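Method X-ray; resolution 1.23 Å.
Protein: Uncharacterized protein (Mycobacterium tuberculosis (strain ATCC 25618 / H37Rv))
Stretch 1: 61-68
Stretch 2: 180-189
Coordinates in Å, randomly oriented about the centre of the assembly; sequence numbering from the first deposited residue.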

# COMPACT_ATOMS: atom_id res chain seq x y z
N ASN A 61 -13.86 4.10 5.49
CA ASN A 61 -15.03 3.30 5.05
C ASN A 61 -15.33 3.45 3.55
O ASN A 61 -16.06 2.60 3.02
CB ASN A 61 -16.27 3.60 5.90
CG ASN A 61 -16.74 5.03 5.75
OD1 ASN A 61 -17.93 5.27 5.54
ND2 ASN A 61 -15.83 5.99 5.85
N VAL A 62 -14.84 4.50 2.89
CA VAL A 62 -15.13 4.66 1.44
C VAL A 62 -14.20 3.74 0.63
O VAL A 62 -14.42 3.62 -0.58
CB VAL A 62 -15.04 6.13 0.97
CG1 VAL A 62 -15.97 7.04 1.76
CG2 VAL A 62 -13.62 6.66 1.00
N GLY A 63 -13.20 3.14 1.27
CA GLY A 63 -12.29 2.25 0.59
C GLY A 63 -12.45 0.80 1.03
O GLY A 63 -13.12 0.47 2.01
N ARG A 64 -11.76 -0.06 0.29
CA ARG A 64 -11.79 -1.50 0.53
C ARG A 64 -10.98 -1.86 1.78
O ARG A 64 -10.10 -1.12 2.24
CB ARG A 64 -11.15 -2.22 -0.65
CG ARG A 64 -9.69 -1.83 -0.86
CD ARG A 64 -9.03 -2.64 -1.97
NE ARG A 64 -7.62 -2.30 -2.16
CZ ARG A 64 -6.60 -2.94 -1.59
NH1 ARG A 64 -6.82 -3.97 -0.78
NH2 ARG A 64 -5.37 -2.54 -1.82
N PHE A 65 -11.27 -3.03 2.32
CA PHE A 65 -10.33 -3.63 3.24
C PHE A 65 -9.03 -3.94 2.49
O PHE A 65 -9.02 -4.15 1.28
CB PHE A 65 -10.91 -4.91 3.82
CG PHE A 65 -12.06 -4.69 4.78
CD1 PHE A 65 -11.91 -3.85 5.87
CD2 PHE A 65 -13.28 -5.35 4.60
CE1 PHE A 65 -12.95 -3.65 6.77
CE2 PHE A 65 -14.33 -5.15 5.51
CZ PHE A 65 -14.16 -4.30 6.58
N SER A 66 -7.93 -3.97 3.23
CA SER A 66 -6.62 -4.21 2.64
C SER A 66 -5.81 -5.04 3.62
O SER A 66 -5.75 -4.71 4.81
CB SER A 66 -5.94 -2.86 2.37
OG SER A 66 -4.77 -3.00 1.60
N THR A 67 -5.20 -6.12 3.13
CA THR A 67 -4.70 -7.19 4.00
C THR A 67 -3.21 -7.13 4.25
O THR A 67 -2.69 -7.95 5.02
CB THR A 67 -5.01 -8.56 3.38
OG1 THR A 67 -4.24 -8.71 2.18
CG2 THR A 67 -6.49 -8.70 3.07
N ASP A 68 -2.50 -6.23 3.60
CA ASP A 68 -1.07 -6.14 3.79
C ASP A 68 -0.72 -4.91 4.60
O ASP A 68 -1.50 -3.97 4.74
CB ASP A 68 -0.29 -6.21 2.47
CG ASP A 68 -0.81 -5.24 1.40
OD1 ASP A 68 -1.89 -4.63 1.55
OD2 ASP A 68 -0.11 -5.11 0.36
N ALA A 180 -6.19 -6.73 -9.28
CA ALA A 180 -7.47 -6.07 -9.05
C ALA A 180 -7.41 -5.10 -7.87
O ALA A 180 -8.09 -4.07 -7.90
CB ALA A 180 -8.58 -7.10 -8.83
N ARG A 181 -6.63 -5.42 -6.83
CA ARG A 181 -6.56 -4.50 -5.69
C ARG A 181 -5.89 -3.20 -6.10
O ARG A 181 -6.29 -2.11 -5.65
CB ARG A 181 -5.81 -5.15 -4.52
CG ARG A 181 -6.47 -6.41 -3.96
CD ARG A 181 -5.57 -7.09 -2.94
NE ARG A 181 -6.13 -8.35 -2.45
CZ ARG A 181 -5.81 -8.91 -1.29
NH1 ARG A 181 -4.92 -8.33 -0.50
NH2 ARG A 181 -6.37 -10.06 -0.93
N ASP A 182 -4.90 -3.27 -6.99
CA ASP A 182 -4.27 -2.05 -7.48
C ASP A 182 -5.23 -1.27 -8.38
O ASP A 182 -5.27 -0.04 -8.32
CB ASP A 182 -3.01 -2.37 -8.27
CG ASP A 182 -1.84 -2.80 -7.41
OD1 ASP A 182 -1.90 -2.64 -6.17
OD2 ASP A 182 -0.86 -3.32 -7.98
N LEU A 183 -5.99 -1.98 -9.22
CA LEU A 183 -6.99 -1.31 -10.04
C LEU A 183 -8.01 -0.57 -9.18
O LEU A 183 -8.37 0.57 -9.47
CB LEU A 183 -7.70 -2.35 -10.92
CG LEU A 183 -8.88 -1.86 -11.77
CD1 LEU A 183 -8.41 -0.83 -12.79
CD2 LEU A 183 -9.54 -3.04 -12.45
N TYR A 184 -8.49 -1.22 -8.12
CA TYR A 184 -9.42 -0.57 -7.20
C TYR A 184 -8.81 0.72 -6.63
O TYR A 184 -9.47 1.76 -6.57
CB TYR A 184 -9.81 -1.53 -6.07
CG TYR A 184 -10.73 -0.88 -5.08
CD1 TYR A 184 -10.24 -0.12 -4.01
CD2 TYR A 184 -12.11 -0.99 -5.22
CE1 TYR A 184 -11.09 0.49 -3.12
CE2 TYR A 184 -12.97 -0.37 -4.33
CZ TYR A 184 -12.45 0.37 -3.29
OH TYR A 184 -13.31 0.99 -2.41
N ASP A 185 -7.57 0.64 -6.16
CA ASP A 185 -6.94 1.81 -5.54
C ASP A 185 -6.73 2.92 -6.55
O ASP A 185 -6.96 4.09 -6.25
CB ASP A 185 -5.62 1.41 -4.87
CG ASP A 185 -5.81 0.46 -3.69
OD1 ASP A 185 -6.93 0.33 -3.15
OD2 ASP A 185 -4.80 -0.17 -3.31
N LEU A 186 -6.33 2.57 -7.77
CA LEU A 186 -6.16 3.57 -8.82
C LEU A 186 -7.48 4.22 -9.17
O LEU A 186 -7.52 5.41 -9.51
CB LEU A 186 -5.52 2.95 -10.06
CG LEU A 186 -4.02 2.67 -9.91
CD1 LEU A 186 -3.57 1.81 -11.06
CD2 LEU A 186 -3.24 3.97 -9.86
N ASN A 187 -8.58 3.45 -9.11
CA ASN A 187 -9.90 4.02 -9.34
C ASN A 187 -10.22 5.10 -8.30
O ASN A 187 -10.88 6.09 -8.63
CB ASN A 187 -10.95 2.92 -9.35
CG ASN A 187 -12.34 3.44 -9.68
OD1 ASN A 187 -12.61 3.81 -10.81
ND2 ASN A 187 -13.22 3.46 -8.68
N HIS A 188 -9.77 4.92 -7.05
CA HIS A 188 -9.93 5.98 -6.06
C HIS A 188 -9.02 7.17 -6.37
O HIS A 188 -9.47 8.31 -6.27
CB HIS A 188 -9.65 5.45 -4.65
CG HIS A 188 -10.86 4.89 -3.99
ND1 HIS A 188 -11.87 5.68 -3.49
CD2 HIS A 188 -11.22 3.61 -3.75
CE1 HIS A 188 -12.81 4.90 -2.97
NE2 HIS A 188 -12.44 3.64 -3.11
N PHE A 189 -7.76 6.92 -6.72
CA PHE A 189 -6.89 8.05 -7.06
C PHE A 189 -7.49 8.85 -8.20
O PHE A 189 -7.40 10.08 -8.22
CB PHE A 189 -5.48 7.58 -7.43
CG PHE A 189 -4.63 7.18 -6.26
CD1 PHE A 189 -4.24 8.09 -5.30
CD2 PHE A 189 -4.21 5.87 -6.13
CE1 PHE A 189 -3.46 7.70 -4.22
CE2 PHE A 189 -3.42 5.47 -5.07
CZ PHE A 189 -3.05 6.38 -4.11
O HOH W 1 -4.64 -5.69 0.24
O HOH W 2 -5.43 -11.79 1.24

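The helix 180-189 meets the loop around R64 along one side, and together they bury 397 Å². R181, the first helix residue in contact, points toward the loop and extends its side chain (chi2 and chi3 both t) until NH1 donates a hydrogen bond to T67 OG1 at 2.8 Å. T67 lies at the edge of the guanidinium, where its N-H groups are directed. Water 1 bridges this end, accepting from R64 NH1 (3.0 Å), T67 N (3.0 Å) and, weakly, R181 NH1 (2.8 Å). R181 CB, meanwhile, sits over one face of the R64 guanidinium, 3.8 Å from R64 CZ.

One turn on, Y184 offers its ring face to the aliphatic part of R64, with CB of R64 4.1 Å from the ring centroid in a CH-pi contact. At the ring's edge, Y184 OH approaches G63 CA to 3.4 Å.

D185 supplies the charge that the buried R64 requires. Its carboxylate receives the guanidinium in a two-pronged salt bridge, R64 NE to D185 OD1 and R64 NH2 to D185 OD2, both 2.9 Å; the extended R64 chain delivers the group edge-on.

H188 closes the contact. Its NE2 donates to Y184 OH (2.9 Å), tying the two side chains together beside the loop, while its CE1 lies 3.2 Å from V62 O.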